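Local atomic coordinates of transglutaminase-like enzymes, putative cysteine protease (Cytophaga hutchinsonii, PDB entry 3ISR), a protein that probably acts as a cysteine protease of the transglutaminase-like superfamily, attacking amide bonds with a catalytic thiol. Residues I57-Y62 with T66-R71; R121-D126 with F184-I189; A216-Y221 with I227-T232. All blocks are in the same frame, centred on the assembly; numbering follows the deposited sequence.

Contact 1: residues I57-Y62 with T66-R71; sequences IEEFSY and TSRFVR
Ser67 O takes two donors: the hydroxyl Ser61 OG, 2.7 Å from it, and a water 2.9 Å from it that also accepts from Tyr62 N and donates to Ser67 OG. Beyond this, Arg68 grips Glu59 side-on. NE reaches OE2 of Glu59 at 2.9 Å in a nearly straight bond (176°) lying in the guanidinium plane, though it meets OE2 from above the carboxylate; NH2 serves OE1. The same NH2 salt-bridges Glu47, so a leucine in place of Arg68 would probably leave both carboxylates without their shared cation and Glu59 free to swing. Strand 58-60 and strand 69-74 form an antiparallel beta hairpin, 58-60 being an outermost strand of a four-stranded sheet within this chain, with Phe60 and Phe69 exchanging two backbone N-H...O bonds. CG of Phe60 sits between its own N and carbonyl carbon (chi1 72°), which lays the ring over Phe69 CB, 3.7 Å from the ring centroid, a CH-pi contact. The other side of this ring receives Arg71 in a cation-pi contact. Glu58 OE1 accepts from Arg71 NE at 3.1 Å, while Arg71 NH2 bonds Leu109 O of the second subunit. Phe69 CE2 lies over the centre of the Tyr62 ring, 3.6 Å above its plane.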
# COMPACT_ATOMS: atom_id res chain seq x y z
N ILE B 57 5.10 39.58 1.02
CA ILE B 57 4.41 38.51 0.30
C ILE B 57 4.59 38.68 -1.22
O ILE B 57 4.59 39.80 -1.72
CB ILE B 57 2.92 38.41 0.76
CG1 ILE B 57 2.22 37.21 0.12
CG2 ILE B 57 2.16 39.72 0.50
CD1 ILE B 57 1.13 36.63 0.99
N GLU B 58 4.79 37.57 -1.93
CA GLU B 58 4.98 37.60 -3.39
C GLU B 58 4.02 36.64 -4.08
O GLU B 58 3.85 35.50 -3.65
CB GLU B 58 6.43 37.22 -3.75
CG GLU B 58 6.77 37.37 -5.25
CD GLU B 58 7.91 36.46 -5.73
OE1 GLU B 58 8.54 35.74 -4.92
OE2 GLU B 58 8.18 36.45 -6.95
N GLU B 59 3.38 37.13 -5.15
CA GLU B 59 2.53 36.29 -6.00
C GLU B 59 3.32 35.73 -7.17
O GLU B 59 4.10 36.45 -7.78
CB GLU B 59 1.31 37.06 -6.53
CG GLU B 59 0.39 36.17 -7.41
CD GLU B 59 -0.78 36.92 -8.06
OE1 GLU B 59 -1.23 37.94 -7.49
OE2 GLU B 59 -1.25 36.46 -9.13
N PHE B 60 3.13 34.46 -7.48
CA PHE B 60 3.73 33.84 -8.68
C PHE B 60 2.80 32.77 -9.26
O PHE B 60 1.84 32.36 -8.61
CB PHE B 60 5.11 33.25 -8.36
CG PHE B 60 5.06 31.98 -7.51
CD1 PHE B 60 4.97 32.05 -6.12
CD2 PHE B 60 5.11 30.72 -8.12
CE1 PHE B 60 4.93 30.89 -5.34
CE2 PHE B 60 5.06 29.56 -7.36
CZ PHE B 60 4.98 29.64 -5.97
N SER B 61 3.10 32.33 -10.47
CA SER B 61 2.38 31.21 -11.07
C SER B 61 3.39 30.27 -11.71
O SER B 61 4.51 30.67 -12.02
CB SER B 61 1.38 31.70 -12.14
OG SER B 61 0.28 32.40 -11.54
N TYR B 62 2.98 29.01 -11.91
CA TYR B 62 3.77 28.11 -12.76
C TYR B 62 3.65 28.59 -14.21
O TYR B 62 2.82 29.43 -14.52
CB TYR B 62 3.27 26.66 -12.65
CG TYR B 62 3.33 26.03 -11.28
CD1 TYR B 62 4.14 26.55 -10.26
CD2 TYR B 62 2.61 24.86 -11.01
CE1 TYR B 62 4.19 25.96 -9.01
CE2 TYR B 62 2.67 24.24 -9.76
CZ TYR B 62 3.46 24.80 -8.77
OH TYR B 62 3.54 24.20 -7.52
N THR B 66 -2.40 28.18 -14.29
CA THR B 66 -3.77 27.86 -13.87
C THR B 66 -3.96 27.97 -12.34
O THR B 66 -4.84 27.31 -11.77
CB THR B 66 -4.22 26.48 -14.37
OG1 THR B 66 -3.34 25.47 -13.84
CG2 THR B 66 -4.22 26.41 -15.92
N SER B 67 -3.12 28.77 -11.70
CA SER B 67 -3.28 29.09 -10.27
C SER B 67 -2.43 30.29 -9.95
O SER B 67 -1.41 30.52 -10.61
CB SER B 67 -2.83 27.93 -9.39
OG SER B 67 -1.58 27.45 -9.83
N ARG B 68 -2.85 31.04 -8.94
CA ARG B 68 -2.12 32.20 -8.46
C ARG B 68 -1.63 31.85 -7.09
O ARG B 68 -2.43 31.73 -6.15
CB ARG B 68 -3.05 33.41 -8.36
CG ARG B 68 -3.60 33.85 -9.71
CD ARG B 68 -4.69 34.91 -9.55
NE ARG B 68 -4.16 36.14 -8.97
CZ ARG B 68 -4.90 37.11 -8.43
NH1 ARG B 68 -6.22 37.02 -8.38
NH2 ARG B 68 -4.30 38.20 -7.95
N PHE B 69 -0.32 31.67 -6.96
CA PHE B 69 0.27 31.33 -5.68
C PHE B 69 0.80 32.58 -5.00
O PHE B 69 1.20 33.53 -5.67
CB PHE B 69 1.41 30.34 -5.89
CG PHE B 69 0.97 29.00 -6.42
CD1 PHE B 69 0.23 28.13 -5.61
CD2 PHE B 69 1.30 28.60 -7.71
CE1 PHE B 69 -0.19 26.87 -6.08
CE2 PHE B 69 0.91 27.34 -8.21
CZ PHE B 69 0.15 26.46 -7.39
N VAL B 70 0.79 32.60 -3.66
CA VAL B 70 1.46 33.67 -2.92
C VAL B 70 2.35 33.04 -1.87
O VAL B 70 1.96 32.07 -1.22
CB VAL B 70 0.48 34.70 -2.26
CG1 VAL B 70 -0.26 35.52 -3.32
CG2 VAL B 70 -0.49 34.00 -1.34
N ARG B 71 3.54 33.59 -1.69
CA ARG B 71 4.45 33.02 -0.72
C ARG B 71 5.05 34.04 0.22
O ARG B 71 5.27 35.20 -0.16
CB ARG B 71 5.55 32.20 -1.40
CG ARG B 71 6.31 32.95 -2.45
CD ARG B 71 7.47 32.10 -3.00
NE ARG B 71 7.99 32.74 -4.21
CZ ARG B 71 8.85 32.18 -5.05
NH1 ARG B 71 9.25 32.85 -6.12
NH2 ARG B 71 9.32 30.95 -4.82
O HOH W 1 0.26 28.47 -11.84

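Contact 2: residues R121-D126 with F184-I189; sequences RYCQSD and FAHLGI
His186 lies on helix 181-194, the central helix of the transglutaminase-like fold, which in this family carries the nucleophilic cysteine at its start; Cys181 begins the helix here and is probably that nucleophile. The loop 121-126 packs Tyr122 and Cys123 against one flank of the helix, which is a buried contact held by packing. Tyr122 CB sits squarely over the imidazole of His186, 3.4 Å from the ring centroid and only 12° off its normal, a CH-pi contact. With CG of Tyr122 opposite its own carbonyl carbon (chi1 -57°), the phenol runs beside the imidazole and points the same way. The two planes are 15° apart, but the rings are slid so far that they barely overlap, their centroids 5.1 Å apart. The Tyr201 ring also meets His186, and Asp248 touches its side chain as well as accepting from the backbone N of Tyr122. Arg121 CG lies over the centre of the Tyr122 ring, 3.5 Å above it, and Arg182 makes a cation-pi contact with the same tyrosine. The loop also faces the second subunit, where Asp126 pairs with Arg121 of that copy. One helical turn on from His186, Ile189 sets CG2 3.7 Å from Cys123 SG. That sulfur comes obliquely to the imidazole, 3.7 Å from ND1 of His186, a buried nitrogen with no polar partner in the model.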
# COMPACT_ATOMS: atom_id res chain seq x y z
N ARG B 121 0.36 12.01 -8.55
CA ARG B 121 0.58 11.56 -7.17
C ARG B 121 -0.65 10.93 -6.49
O ARG B 121 -0.58 9.82 -5.93
CB ARG B 121 1.12 12.70 -6.29
CG ARG B 121 1.17 12.39 -4.77
CD ARG B 121 2.08 11.18 -4.37
NE ARG B 121 1.94 11.01 -2.92
CZ ARG B 121 1.02 10.24 -2.32
NH1 ARG B 121 0.17 9.51 -3.04
NH2 ARG B 121 0.95 10.22 -0.99
N TYR B 122 -1.78 11.64 -6.52
CA TYR B 122 -2.99 11.19 -5.82
C TYR B 122 -4.00 10.50 -6.72
O TYR B 122 -5.09 10.18 -6.27
CB TYR B 122 -3.64 12.40 -5.13
CG TYR B 122 -2.68 13.07 -4.19
CD1 TYR B 122 -2.32 12.45 -2.99
CD2 TYR B 122 -2.10 14.30 -4.51
CE1 TYR B 122 -1.39 13.07 -2.12
CE2 TYR B 122 -1.19 14.92 -3.66
CZ TYR B 122 -0.84 14.30 -2.48
OH TYR B 122 0.04 14.93 -1.64
N CYS B 123 -3.64 10.27 -7.99
CA CYS B 123 -4.59 9.70 -8.96
C CYS B 123 -3.86 8.61 -9.75
O CYS B 123 -3.40 8.84 -10.88
CB CYS B 123 -5.14 10.78 -9.91
SG CYS B 123 -5.90 12.20 -9.10
N GLN B 124 -3.76 7.42 -9.13
CA GLN B 124 -2.99 6.29 -9.70
C GLN B 124 -3.84 5.52 -10.69
O GLN B 124 -4.24 4.36 -10.46
CB GLN B 124 -2.46 5.38 -8.59
CG GLN B 124 -1.66 6.12 -7.47
CD GLN B 124 -2.52 6.43 -6.26
OE1 GLN B 124 -3.71 6.78 -6.38
NE2 GLN B 124 -1.93 6.29 -5.07
N SER B 125 -4.13 6.18 -11.81
CA SER B 125 -5.05 5.67 -12.80
C SER B 125 -4.50 4.41 -13.42
O SER B 125 -5.26 3.52 -13.82
CB SER B 125 -5.32 6.74 -13.88
OG SER B 125 -4.12 7.41 -14.26
N ASP B 126 -3.18 4.32 -13.46
CA ASP B 126 -2.55 3.13 -14.01
C ASP B 126 -2.77 1.88 -13.14
O ASP B 126 -2.62 0.77 -13.63
CB ASP B 126 -1.05 3.38 -14.26
CG ASP B 126 -0.29 3.74 -12.99
OD1 ASP B 126 -0.77 4.58 -12.20
OD2 ASP B 126 0.81 3.18 -12.78
N PHE B 184 -12.91 12.74 -3.09
CA PHE B 184 -13.91 12.47 -4.12
C PHE B 184 -13.42 12.97 -5.48
O PHE B 184 -13.63 12.32 -6.51
CB PHE B 184 -15.23 13.18 -3.79
CG PHE B 184 -16.09 12.48 -2.76
CD1 PHE B 184 -15.63 12.26 -1.46
CD2 PHE B 184 -17.40 12.13 -3.06
CE1 PHE B 184 -16.44 11.65 -0.49
CE2 PHE B 184 -18.24 11.52 -2.09
CZ PHE B 184 -17.76 11.29 -0.81
N ALA B 185 -12.77 14.12 -5.50
CA ALA B 185 -12.23 14.67 -6.75
C ALA B 185 -11.12 13.78 -7.28
O ALA B 185 -11.08 13.44 -8.48
CB ALA B 185 -11.68 16.07 -6.51
N HIS B 186 -10.19 13.39 -6.41
CA HIS B 186 -9.06 12.58 -6.87
C HIS B 186 -9.56 11.27 -7.42
O HIS B 186 -9.03 10.77 -8.41
CB HIS B 186 -8.08 12.27 -5.71
CG HIS B 186 -7.20 13.42 -5.31
ND1 HIS B 186 -6.76 14.38 -6.19
CD2 HIS B 186 -6.64 13.72 -4.12
CE1 HIS B 186 -5.98 15.25 -5.55
NE2 HIS B 186 -5.89 14.86 -4.29
N LEU B 187 -10.58 10.69 -6.79
CA LEU B 187 -11.09 9.41 -7.27
C LEU B 187 -11.82 9.49 -8.62
O LEU B 187 -11.61 8.65 -9.50
CB LEU B 187 -11.96 8.74 -6.20
CG LEU B 187 -12.50 7.36 -6.57
CD1 LEU B 187 -11.30 6.40 -6.90
CD2 LEU B 187 -13.36 6.81 -5.41
N GLY B 188 -12.62 10.53 -8.82
CA GLY B 188 -13.25 10.77 -10.13
C GLY B 188 -12.19 10.93 -11.22
O GLY B 188 -12.30 10.35 -12.29
N ILE B 189 -11.15 11.71 -10.91
CA ILE B 189 -10.06 11.95 -11.88
C ILE B 189 -9.37 10.63 -12.22
O ILE B 189 -9.17 10.31 -13.40
CB ILE B 189 -9.01 12.93 -11.32
CG1 ILE B 189 -9.61 14.33 -11.22
CG2 ILE B 189 -7.77 12.98 -12.23
CD1 ILE B 189 -8.85 15.22 -10.24

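Contact 3: residues A216-Y221 with I227-T232; sequences ACFEAY and IIFDAT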
# COMPACT_ATOMS: atom_id res chain seq x y z
N ALA B 216 -13.33 21.23 -3.56
CA ALA B 216 -12.58 20.58 -4.64
C ALA B 216 -13.49 19.65 -5.43
O ALA B 216 -14.28 18.92 -4.85
CB ALA B 216 -11.38 19.78 -4.05
N CYS B 217 -13.37 19.68 -6.76
CA CYS B 217 -14.03 18.72 -7.60
C CYS B 217 -13.18 18.47 -8.84
O CYS B 217 -11.95 18.62 -8.79
CB CYS B 217 -15.46 19.13 -7.93
SG CYS B 217 -15.60 20.79 -8.57
N PHE B 218 -13.79 18.04 -9.93
CA PHE B 218 -12.97 17.72 -11.09
C PHE B 218 -13.65 18.09 -12.40
O PHE B 218 -14.87 18.33 -12.43
CB PHE B 218 -12.52 16.25 -11.07
CG PHE B 218 -13.59 15.24 -11.41
CD1 PHE B 218 -13.68 14.71 -12.70
CD2 PHE B 218 -14.46 14.77 -10.44
CE1 PHE B 218 -14.68 13.76 -13.01
CE2 PHE B 218 -15.44 13.85 -10.73
CZ PHE B 218 -15.54 13.32 -12.00
N GLU B 219 -12.86 18.15 -13.47
CA GLU B 219 -13.39 18.43 -14.80
C GLU B 219 -12.85 17.38 -15.74
O GLU B 219 -11.73 16.93 -15.57
CB GLU B 219 -12.96 19.82 -15.27
CG GLU B 219 -13.54 20.98 -14.41
CD GLU B 219 -12.95 22.33 -14.79
OE1 GLU B 219 -11.71 22.43 -14.90
OE2 GLU B 219 -13.72 23.30 -14.98
N ALA B 220 -13.70 16.92 -16.65
CA ALA B 220 -13.28 15.96 -17.66
C ALA B 220 -13.35 16.63 -19.01
O ALA B 220 -14.25 17.44 -19.26
CB ALA B 220 -14.20 14.73 -17.65
N TYR B 221 -12.44 16.27 -19.91
CA TYR B 221 -12.42 16.90 -21.22
C TYR B 221 -13.23 16.07 -22.17
O TYR B 221 -12.82 14.96 -22.55
CB TYR B 221 -10.99 17.05 -21.72
CG TYR B 221 -10.83 17.93 -22.93
CD1 TYR B 221 -10.81 19.33 -22.80
CD2 TYR B 221 -10.67 17.38 -24.19
CE1 TYR B 221 -10.64 20.16 -23.92
CE2 TYR B 221 -10.49 18.21 -25.32
CZ TYR B 221 -10.47 19.59 -25.16
OH TYR B 221 -10.29 20.41 -26.26
N ILE B 227 -15.67 19.77 -18.76
CA ILE B 227 -17.00 19.70 -18.18
C ILE B 227 -16.80 19.41 -16.70
O ILE B 227 -16.10 18.46 -16.35
CB ILE B 227 -17.84 18.56 -18.79
CG1 ILE B 227 -17.94 18.68 -20.33
CG2 ILE B 227 -19.24 18.51 -18.14
CD1 ILE B 227 -18.57 19.99 -20.87
N ILE B 228 -17.45 20.20 -15.84
CA ILE B 228 -17.29 20.06 -14.40
C ILE B 228 -18.19 18.99 -13.78
O ILE B 228 -19.35 18.82 -14.17
CB ILE B 228 -17.46 21.43 -13.69
CG1 ILE B 228 -16.88 21.34 -12.27
CG2 ILE B 228 -18.92 21.89 -13.70
CD1 ILE B 228 -16.23 22.63 -11.80
N PHE B 229 -17.66 18.28 -12.78
CA PHE B 229 -18.39 17.21 -12.09
C PHE B 229 -18.05 17.26 -10.61
O PHE B 229 -16.93 17.61 -10.26
CB PHE B 229 -17.98 15.83 -12.61
CG PHE B 229 -18.42 15.56 -14.02
CD1 PHE B 229 -19.62 14.90 -14.27
CD2 PHE B 229 -17.62 15.95 -15.09
CE1 PHE B 229 -20.03 14.64 -15.59
CE2 PHE B 229 -18.03 15.71 -16.42
CZ PHE B 229 -19.23 15.06 -16.66
N ASP B 230 -18.97 16.86 -9.75
CA ASP B 230 -18.70 16.90 -8.31
C ASP B 230 -19.44 15.76 -7.66
O ASP B 230 -20.63 15.85 -7.41
CB ASP B 230 -19.14 18.25 -7.71
CG ASP B 230 -18.97 18.31 -6.20
OD1 ASP B 230 -18.39 17.40 -5.59
OD2 ASP B 230 -19.46 19.29 -5.60
N ALA B 231 -18.71 14.68 -7.37
CA ALA B 231 -19.30 13.49 -6.80
C ALA B 231 -19.78 13.65 -5.37
O ALA B 231 -20.49 12.77 -4.88
CB ALA B 231 -18.34 12.29 -6.92
N THR B 232 -19.43 14.75 -4.69
CA THR B 232 -19.97 14.96 -3.33
C THR B 232 -21.43 15.37 -3.36
O THR B 232 -22.15 15.19 -2.38
CB THR B 232 -19.21 16.04 -2.50
OG1 THR B 232 -19.44 17.34 -3.08
CG2 THR B 232 -17.71 15.74 -2.42
O HOH W 2 -15.60 16.53 -5.34
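Phe218 and Phe229 face each other as a hydrogen-bonded antiparallel pair, with Phe229 N giving to Phe218 O at 2.8 Å and Phe218 N returning a longer but straighter bond (173°) to Phe229 O. Ala220 and Ile227 repeat the pattern, so four backbone bonds close this stretch of beta hairpin, with Glu219 and Ile228 as the non-hydrogen-bonded pair between them. Apolar contacts follow on both faces. CG of Phe218 lies between its backbone N and carbonyl carbon (chi1 75°), which turns the ring over Phe229 CB, 3.9 Å from its centroid, a CH-pi contact. The rings themselves are near parallel (18°) but slid apart until they scarcely overlap, and Ala220 CB reaches Phe229 CE2 at 4.1 Å. Toward the opposite face, Cys217 SG meets Ile228 CD1 at 3.8 Å, and the CG of Glu219 rests against CG1 of that isoleucine, while its carboxylate goes on to a salt bridge with Arg200. Polar contacts gather on Asp230. A water bridges Ala216 O and OD1 of Asp230; within its own segment that oxygen also accepts from Thr232 N at 3.0 Å, an Asx turn, and from Thr232 OG1 at 2.7 Å. OD2 bonds His215 NE2, consistent with the Cys-His-Asp triad of transglutaminase-like enzymes; Ala216, next to His215, packs on Cys181, the probable nucleophile. Strand 199-206 pairs with 215-222 along its other edge; helices 142-156 and 181-194 pack on the phenylalanine face, the first through Val146 and Thr150, the second through Ile189 and Cys192.

The three contacts follow one another along the chain without interleaving. Contact 1 belongs to the N-terminal beta domain, its centre about 24 Å from the centre of either of the others and not touching them. Contacts 2 and 3 lie together, centres about 12 Å apart, and meet at helix 181-194: Ala185 and Ile189 touch Cys217 and Phe218, and Phe184 packs on Ala231 and Thr232. The helix is thus held between the loop 121-126 and the hairpin that carries Asp230, close to the probable Cys181, His215 and Asp230 triad. Contacts 1 and 2 both face the second subunit, so the interface with that subunit involves the beta domain as well as the loop beside this helix.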